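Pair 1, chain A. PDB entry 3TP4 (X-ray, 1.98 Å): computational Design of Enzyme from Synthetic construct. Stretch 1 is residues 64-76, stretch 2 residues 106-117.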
# COMPACT_ATOMS: atom_id res chain seq x y z
N PRO A 64 10.45 -17.09 -1.41
CA PRO A 64 9.11 -16.72 -0.93
C PRO A 64 8.16 -16.55 -2.10
O PRO A 64 8.61 -16.33 -3.24
CB PRO A 64 9.33 -15.37 -0.25
CG PRO A 64 10.60 -14.84 -0.86
CD PRO A 64 11.44 -16.02 -1.21
N ALA A 65 6.86 -16.66 -1.84
CA ALA A 65 5.85 -16.43 -2.87
C ALA A 65 5.70 -14.94 -3.13
O ALA A 65 5.31 -14.53 -4.23
CB ALA A 65 4.50 -17.04 -2.46
N VAL A 66 6.00 -14.13 -2.12
CA VAL A 66 5.92 -12.67 -2.27
C VAL A 66 7.30 -12.03 -2.06
O VAL A 66 7.96 -12.30 -1.06
CB VAL A 66 4.87 -12.06 -1.33
CG1 VAL A 66 5.11 -10.56 -1.17
CG2 VAL A 66 3.43 -12.34 -1.84
N PHE A 67 7.74 -11.23 -3.02
CA PHE A 67 9.00 -10.50 -2.93
C PHE A 67 8.67 -9.04 -2.63
O PHE A 67 8.07 -8.36 -3.46
CB PHE A 67 9.75 -10.55 -4.27
CG PHE A 67 10.37 -11.91 -4.60
CD1 PHE A 67 9.59 -13.05 -4.69
CD2 PHE A 67 11.73 -12.01 -4.88
CE1 PHE A 67 10.16 -14.28 -5.03
CE2 PHE A 67 12.30 -13.25 -5.21
CZ PHE A 67 11.52 -14.38 -5.28
N GLY A 68 9.05 -8.56 -1.45
CA GLY A 68 8.77 -7.18 -1.09
C GLY A 68 9.95 -6.26 -1.36
O GLY A 68 11.10 -6.69 -1.30
N TRP A 69 9.67 -4.99 -1.65
CA TRP A 69 10.69 -3.99 -1.94
C TRP A 69 10.23 -2.60 -1.48
O TRP A 69 9.03 -2.34 -1.41
CB TRP A 69 10.91 -3.88 -3.44
CG TRP A 69 11.02 -5.14 -4.17
CD1 TRP A 69 10.06 -5.72 -4.94
CD2 TRP A 69 12.17 -5.98 -4.26
NE1 TRP A 69 10.54 -6.87 -5.50
CE2 TRP A 69 11.84 -7.05 -5.10
CE3 TRP A 69 13.46 -5.92 -3.70
CZ2 TRP A 69 12.74 -8.08 -5.40
CZ3 TRP A 69 14.35 -6.94 -4.00
CH2 TRP A 69 13.99 -8.00 -4.83
N SER A 70 11.18 -1.71 -1.19
CA SER A 70 10.83 -0.33 -0.83
C SER A 70 11.20 0.62 -1.97
O SER A 70 12.18 0.38 -2.66
CB SER A 70 11.58 0.09 0.43
OG SER A 70 11.18 -0.68 1.55
N THR A 71 10.42 1.68 -2.16
CA THR A 71 10.76 2.68 -3.18
C THR A 71 12.08 3.36 -2.83
O THR A 71 12.71 3.99 -3.68
CB THR A 71 9.68 3.73 -3.35
OG1 THR A 71 9.43 4.37 -2.09
CG2 THR A 71 8.39 3.09 -3.88
N SER A 72 12.47 3.23 -1.57
CA SER A 72 13.78 3.63 -1.08
C SER A 72 14.94 3.21 -2.00
O SER A 72 15.99 3.85 -2.04
CB SER A 72 13.99 2.99 0.30
OG SER A 72 14.90 3.74 1.07
N ILE A 73 14.74 2.13 -2.75
CA ILE A 73 15.76 1.64 -3.67
C ILE A 73 16.09 2.67 -4.75
O ILE A 73 17.21 2.72 -5.25
CB ILE A 73 15.29 0.36 -4.36
CG1 ILE A 73 15.24 -0.80 -3.36
CG2 ILE A 73 16.19 0.02 -5.54
CD1 ILE A 73 14.49 -1.97 -3.88
N ILE A 74 15.09 3.46 -5.14
CA ILE A 74 15.28 4.47 -6.18
C ILE A 74 16.21 5.58 -5.67
O ILE A 74 16.97 6.16 -6.44
CB ILE A 74 13.94 5.08 -6.61
CG1 ILE A 74 13.10 4.04 -7.35
CG2 ILE A 74 14.16 6.33 -7.47
CD1 ILE A 74 11.62 4.39 -7.40
N GLU A 75 16.13 5.85 -4.38
CA GLU A 75 16.93 6.89 -3.76
C GLU A 75 18.35 6.40 -3.52
O GLU A 75 19.23 7.17 -3.15
CB GLU A 75 16.31 7.30 -2.42
CG GLU A 75 14.80 7.54 -2.48
CD GLU A 75 14.13 7.35 -1.13
OE1 GLU A 75 14.80 6.87 -0.19
OE2 GLU A 75 12.93 7.67 -1.01
N GLY A 76 18.56 5.10 -3.73
CA GLY A 76 19.85 4.49 -3.48
C GLY A 76 20.08 4.27 -1.99
O GLY A 76 21.22 4.09 -1.56
N GLY A 106 7.59 -15.57 -8.21
CA GLY A 106 7.05 -14.82 -7.08
C GLY A 106 6.13 -13.68 -7.49
O GLY A 106 6.07 -13.31 -8.67
N VAL A 107 5.41 -13.13 -6.51
CA VAL A 107 4.57 -11.94 -6.68
C VAL A 107 5.28 -10.74 -6.05
O VAL A 107 5.82 -10.84 -4.95
CB VAL A 107 3.17 -12.13 -6.03
CG1 VAL A 107 2.36 -10.82 -6.04
CG2 VAL A 107 2.39 -13.24 -6.75
N ASN A 108 5.29 -9.62 -6.75
CA ASN A 108 6.02 -8.45 -6.28
C ASN A 108 5.15 -7.44 -5.55
O ASN A 108 4.07 -7.08 -6.03
CB ASN A 108 6.73 -7.75 -7.46
CG ASN A 108 7.95 -8.52 -7.95
OD1 ASN A 108 9.03 -8.42 -7.37
ND2 ASN A 108 7.78 -9.28 -9.03
N THR A 109 5.63 -6.97 -4.41
CA THR A 109 5.01 -5.83 -3.75
C THR A 109 6.04 -4.73 -3.51
O THR A 109 7.18 -5.01 -3.14
CB THR A 109 4.34 -6.22 -2.43
OG1 THR A 109 3.68 -5.08 -1.87
CG2 THR A 109 5.38 -6.72 -1.44
N VAL A 110 5.62 -3.49 -3.74
CA VAL A 110 6.48 -2.32 -3.61
C VAL A 110 5.78 -1.30 -2.72
O VAL A 110 4.64 -0.90 -2.99
CB VAL A 110 6.77 -1.67 -4.98
CG1 VAL A 110 7.39 -0.29 -4.79
CG2 VAL A 110 7.65 -2.58 -5.86
N GLY A 111 6.46 -0.89 -1.66
CA GLY A 111 5.86 0.02 -0.69
C GLY A 111 6.63 1.32 -0.63
O GLY A 111 7.85 1.33 -0.79
N ALA A 112 5.93 2.43 -0.42
CA ALA A 112 6.58 3.72 -0.23
C ALA A 112 6.37 4.15 1.22
O ALA A 112 5.25 4.46 1.63
CB ALA A 112 5.99 4.77 -1.18
N GLY A 113 7.45 4.14 2.00
CA GLY A 113 7.37 4.48 3.41
C GLY A 113 7.28 5.98 3.57
O GLY A 113 7.26 6.72 2.59
N VAL A 114 7.21 6.45 4.81
CA VAL A 114 7.06 7.88 5.04
C VAL A 114 8.34 8.57 5.52
O VAL A 114 8.29 9.62 6.15
CB VAL A 114 5.83 8.21 5.94
CG1 VAL A 114 4.52 7.78 5.23
CG2 VAL A 114 5.93 7.53 7.30
N GLU A 115 9.49 7.99 5.17
CA GLU A 115 10.78 8.57 5.56
C GLU A 115 10.95 10.00 5.05
O GLU A 115 11.40 10.88 5.78
CB GLU A 115 11.95 7.71 5.09
CG GLU A 115 12.06 6.38 5.82
CD GLU A 115 10.94 5.43 5.46
OE1 GLU A 115 10.44 5.51 4.32
OE2 GLU A 115 10.56 4.60 6.32
N ASN A 116 10.58 10.23 3.79
CA ASN A 116 10.72 11.56 3.20
C ASN A 116 9.92 12.63 3.93
O ASN A 116 10.13 13.82 3.71
CB ASN A 116 10.35 11.55 1.72
CG ASN A 116 11.43 10.95 0.86
OD1 ASN A 116 12.61 11.26 1.01
ND2 ASN A 116 11.04 10.06 -0.05
N PHE A 117 9.01 12.21 4.80
CA PHE A 117 8.16 13.14 5.53
C PHE A 117 8.80 13.60 6.85
O PHE A 117 8.15 14.28 7.66
CB PHE A 117 6.78 12.53 5.78
CG PHE A 117 5.96 12.30 4.52
CD1 PHE A 117 6.13 11.14 3.78
CD2 PHE A 117 5.02 13.23 4.10
CE1 PHE A 117 5.39 10.91 2.62
CE2 PHE A 117 4.26 13.02 2.95
CZ PHE A 117 4.44 11.85 2.21
O HOH W 1 10.21 3.60 0.76

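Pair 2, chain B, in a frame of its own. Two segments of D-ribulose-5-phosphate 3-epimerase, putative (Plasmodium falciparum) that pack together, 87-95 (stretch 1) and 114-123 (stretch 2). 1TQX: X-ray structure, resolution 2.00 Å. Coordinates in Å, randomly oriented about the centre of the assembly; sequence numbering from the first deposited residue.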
# COMPACT_ATOMS: atom_id res chain seq x y z
N ASN B 87 -8.84 7.38 2.30
CA ASN B 87 -8.18 8.26 1.34
C ASN B 87 -7.77 7.61 0.02
O ASN B 87 -7.88 8.22 -1.04
CB ASN B 87 -6.96 8.92 2.00
CG ASN B 87 -7.36 9.95 3.02
OD1 ASN B 87 -7.85 11.03 2.67
ND2 ASN B 87 -7.18 9.63 4.29
N GLN B 88 -7.28 6.38 0.08
CA GLN B 88 -6.93 5.65 -1.13
C GLN B 88 -7.37 4.21 -1.00
O GLN B 88 -7.22 3.60 0.06
CB GLN B 88 -5.42 5.68 -1.41
CG GLN B 88 -5.04 4.75 -2.57
CD GLN B 88 -3.60 4.94 -3.03
OE1 GLN B 88 -3.35 5.57 -4.05
NE2 GLN B 88 -2.65 4.39 -2.28
N LEU B 89 -7.92 3.68 -2.08
CA LEU B 89 -8.34 2.29 -2.13
C LEU B 89 -7.50 1.63 -3.20
O LEU B 89 -7.48 2.08 -4.36
CB LEU B 89 -9.83 2.17 -2.49
CG LEU B 89 -10.85 2.82 -1.54
CD1 LEU B 89 -12.27 2.42 -2.00
CD2 LEU B 89 -10.62 2.37 -0.10
N THR B 90 -6.78 0.58 -2.82
CA THR B 90 -5.92 -0.14 -3.75
C THR B 90 -6.46 -1.55 -3.95
O THR B 90 -6.58 -2.31 -2.99
CB THR B 90 -4.47 -0.22 -3.20
OG1 THR B 90 -3.93 1.10 -3.10
CG2 THR B 90 -3.58 -1.06 -4.12
N PHE B 91 -6.81 -1.89 -5.18
CA PHE B 91 -7.32 -3.23 -5.45
C PHE B 91 -6.30 -4.01 -6.27
O PHE B 91 -5.36 -3.43 -6.82
CB PHE B 91 -8.67 -3.15 -6.19
CG PHE B 91 -8.60 -2.54 -7.56
CD1 PHE B 91 -8.33 -3.33 -8.68
CD2 PHE B 91 -8.83 -1.18 -7.75
CE1 PHE B 91 -8.29 -2.77 -9.96
CE2 PHE B 91 -8.78 -0.61 -9.03
CZ PHE B 91 -8.51 -1.41 -10.13
N HIS B 92 -6.48 -5.33 -6.34
CA HIS B 92 -5.55 -6.17 -7.08
C HIS B 92 -5.94 -6.40 -8.54
O HIS B 92 -7.08 -6.69 -8.86
CB HIS B 92 -5.38 -7.52 -6.38
CG HIS B 92 -4.27 -7.52 -5.37
ND1 HIS B 92 -2.96 -7.80 -5.71
CD2 HIS B 92 -4.25 -7.17 -4.06
CE1 HIS B 92 -2.19 -7.61 -4.65
NE2 HIS B 92 -2.95 -7.23 -3.64
N PHE B 93 -4.94 -6.26 -9.41
CA PHE B 93 -5.10 -6.47 -10.84
C PHE B 93 -5.65 -7.89 -11.02
O PHE B 93 -6.53 -8.13 -11.85
CB PHE B 93 -3.72 -6.32 -11.51
CG PHE B 93 -3.72 -6.47 -13.02
CD1 PHE B 93 -4.51 -5.66 -13.83
CD2 PHE B 93 -2.85 -7.38 -13.62
CE1 PHE B 93 -4.43 -5.75 -15.23
CE2 PHE B 93 -2.77 -7.48 -15.02
CZ PHE B 93 -3.55 -6.66 -15.81
N GLU B 94 -5.14 -8.81 -10.20
CA GLU B 94 -5.56 -10.21 -10.27
C GLU B 94 -6.99 -10.46 -9.80
O GLU B 94 -7.63 -11.41 -10.23
CB GLU B 94 -4.61 -11.10 -9.47
CG GLU B 94 -3.14 -10.99 -9.87
CD GLU B 94 -2.43 -9.85 -9.18
OE1 GLU B 94 -3.10 -9.11 -8.43
OE2 GLU B 94 -1.21 -9.68 -9.37
N ALA B 95 -7.49 -9.60 -8.92
CA ALA B 95 -8.85 -9.76 -8.40
C ALA B 95 -9.88 -9.56 -9.52
O ALA B 95 -11.00 -10.07 -9.44
CB ALA B 95 -9.10 -8.78 -7.26
N ASN B 114 -14.07 10.59 -5.14
CA ASN B 114 -13.06 11.53 -4.65
C ASN B 114 -12.02 10.83 -3.78
O ASN B 114 -11.63 11.33 -2.72
CB ASN B 114 -13.72 12.67 -3.87
CG ASN B 114 -14.62 13.51 -4.75
OD1 ASN B 114 -14.25 13.88 -5.87
ND2 ASN B 114 -15.81 13.83 -4.25
N LEU B 115 -11.58 9.67 -4.25
CA LEU B 115 -10.58 8.88 -3.54
C LEU B 115 -9.41 8.62 -4.47
O LEU B 115 -9.58 8.61 -5.69
CB LEU B 115 -11.18 7.53 -3.12
CG LEU B 115 -12.34 7.52 -2.13
CD1 LEU B 115 -13.04 6.16 -2.16
CD2 LEU B 115 -11.81 7.83 -0.75
N TRP B 116 -8.23 8.42 -3.91
CA TRP B 116 -7.07 8.08 -4.72
C TRP B 116 -7.28 6.61 -5.09
O TRP B 116 -7.92 5.87 -4.33
CB TRP B 116 -5.78 8.20 -3.91
CG TRP B 116 -5.14 9.56 -3.97
CD1 TRP B 116 -5.76 10.75 -4.16
CD2 TRP B 116 -3.75 9.85 -3.81
NE1 TRP B 116 -4.84 11.78 -4.13
CE2 TRP B 116 -3.60 11.24 -3.92
CE3 TRP B 116 -2.61 9.06 -3.59
CZ2 TRP B 116 -2.35 11.88 -3.80
CZ3 TRP B 116 -1.37 9.68 -3.47
CH2 TRP B 116 -1.25 11.08 -3.59
N CYS B 117 -6.78 6.19 -6.24
CA CYS B 117 -6.93 4.79 -6.65
C CYS B 117 -5.57 4.13 -6.85
O CYS B 117 -4.70 4.65 -7.56
CB CYS B 117 -7.74 4.67 -7.95
SG CYS B 117 -7.84 2.96 -8.59
N GLY B 118 -5.40 2.99 -6.21
CA GLY B 118 -4.17 2.25 -6.35
C GLY B 118 -4.47 0.90 -6.96
O GLY B 118 -5.59 0.40 -6.86
N ILE B 119 -3.48 0.31 -7.62
CA ILE B 119 -3.66 -1.02 -8.18
C ILE B 119 -2.41 -1.81 -7.80
O ILE B 119 -1.29 -1.29 -7.89
CB ILE B 119 -3.85 -0.99 -9.73
CG1 ILE B 119 -4.31 -2.37 -10.21
CG2 ILE B 119 -2.55 -0.59 -10.43
CD1 ILE B 119 -4.76 -2.40 -11.67
N SER B 120 -2.60 -3.04 -7.36
CA SER B 120 -1.48 -3.87 -6.95
C SER B 120 -1.29 -5.12 -7.80
O SER B 120 -2.25 -5.64 -8.38
CB SER B 120 -1.66 -4.27 -5.48
OG SER B 120 -0.55 -5.01 -5.00
N ILE B 121 -0.04 -5.57 -7.88
CA ILE B 121 0.32 -6.78 -8.61
C ILE B 121 1.17 -7.67 -7.71
O ILE B 121 2.06 -7.19 -7.00
CB ILE B 121 1.13 -6.47 -9.90
CG1 ILE B 121 2.25 -5.47 -9.60
CG2 ILE B 121 0.20 -5.99 -11.01
CD1 ILE B 121 3.16 -5.18 -10.79
N LYS B 122 0.89 -8.97 -7.74
CA LYS B 122 1.63 -9.93 -6.95
C LYS B 122 2.97 -10.26 -7.62
O LYS B 122 3.18 -9.96 -8.79
CB LYS B 122 0.78 -11.20 -6.75
CG LYS B 122 -0.53 -10.91 -6.01
CD LYS B 122 -1.22 -12.17 -5.50
CE LYS B 122 -1.81 -13.01 -6.62
NZ LYS B 122 -2.49 -14.24 -6.10
N PRO B 123 3.90 -10.88 -6.87
CA PRO B 123 5.22 -11.23 -7.40
C PRO B 123 5.28 -11.85 -8.79
O PRO B 123 6.09 -11.44 -9.62
CB PRO B 123 5.78 -12.16 -6.32
CG PRO B 123 5.19 -11.57 -5.06
CD PRO B 123 3.76 -11.32 -5.47

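The sharpest difference between the pairs is where each places a glycine in the strand ladder. At one matched rung, pair 1 sets Gly A68 beside Thr A109, whereas pair 2 sets Thr B90 beside Gly B118. The bulk has changed strands. In pair 2 the deposited position of Thr B90 leaves no room for a CB on Gly B118: an ideal one would lie 2.2 Å from Thr B90 OG1, a clash. In pair 1 the constraint is milder, since an ideal CB on Gly A68 would stand 3.5 Å from Thr A109 CG2. Thr A109 packs over the bare glycine, its CG2 3.4 Å from Gly A68 CA, and also reaches along its own face to Val A66 CG1 at 3.9 Å.

Around this swap the backbones agree closely, 14 central residues superposing with an RMSD of 0.5 Å. Each pair is two parallel neighbouring strands, their directions 22° apart in pair 1 and 28° in pair 2, joined by five bridges. The same alternating ladder of six backbone hydrogen bonds runs through both, from Val A107 N to Ala A65 O (2.7 Å) up to Thr A71 N to Gly A111 O (2.9 Å), and from Trp B116 N to Asn B87 O (2.9 Å) up to Phe B93 N to Ser B120 O (2.9 Å).

On the face carrying Trp A69 and its counterpart Phe B91, an aromatic residue reaches back toward the preceding partner residue on that face, by different chemistry. Trp A69 (chi1 m) donates from NE1 to Asn A108 OD1 at 2.9 Å, a nearly straight bond at the ring edge. Phe B91 (chi1 p) has no polar group to offer; its CE2 lies 3.7 Å from SG of Cys B117, the match of Asn A108. The direct bridge partner is aliphatic in both: Trp A69 CD1 is 4.1 Å from Val A110 CG2, and Phe B91 CE1 is 3.9 Å from Ile B119 CD1.

At the last bridge, pair 1 has the small Ser A70 and Gly A111. Pair 2 fills the matched positions with His B92 and Ser B120, whose CB sits over the imidazole face, 3.7 Å from the ring centroid.

Beyond the strands the solutions diverge. Glu B94 OE2 accepts Lys B122 N at 2.8 Å, while its OE1 accepts His B92 ND1 at 3.0 Å. The matched Ser A72 makes no direct contact with the other stretch. There a water bridges Thr A71 OG1 and Gly A113 N, 3.1 Å from each, and farther along Asn A116 ND2 donates to OE2 of the poorly ordered Glu A75 at 3.2 Å.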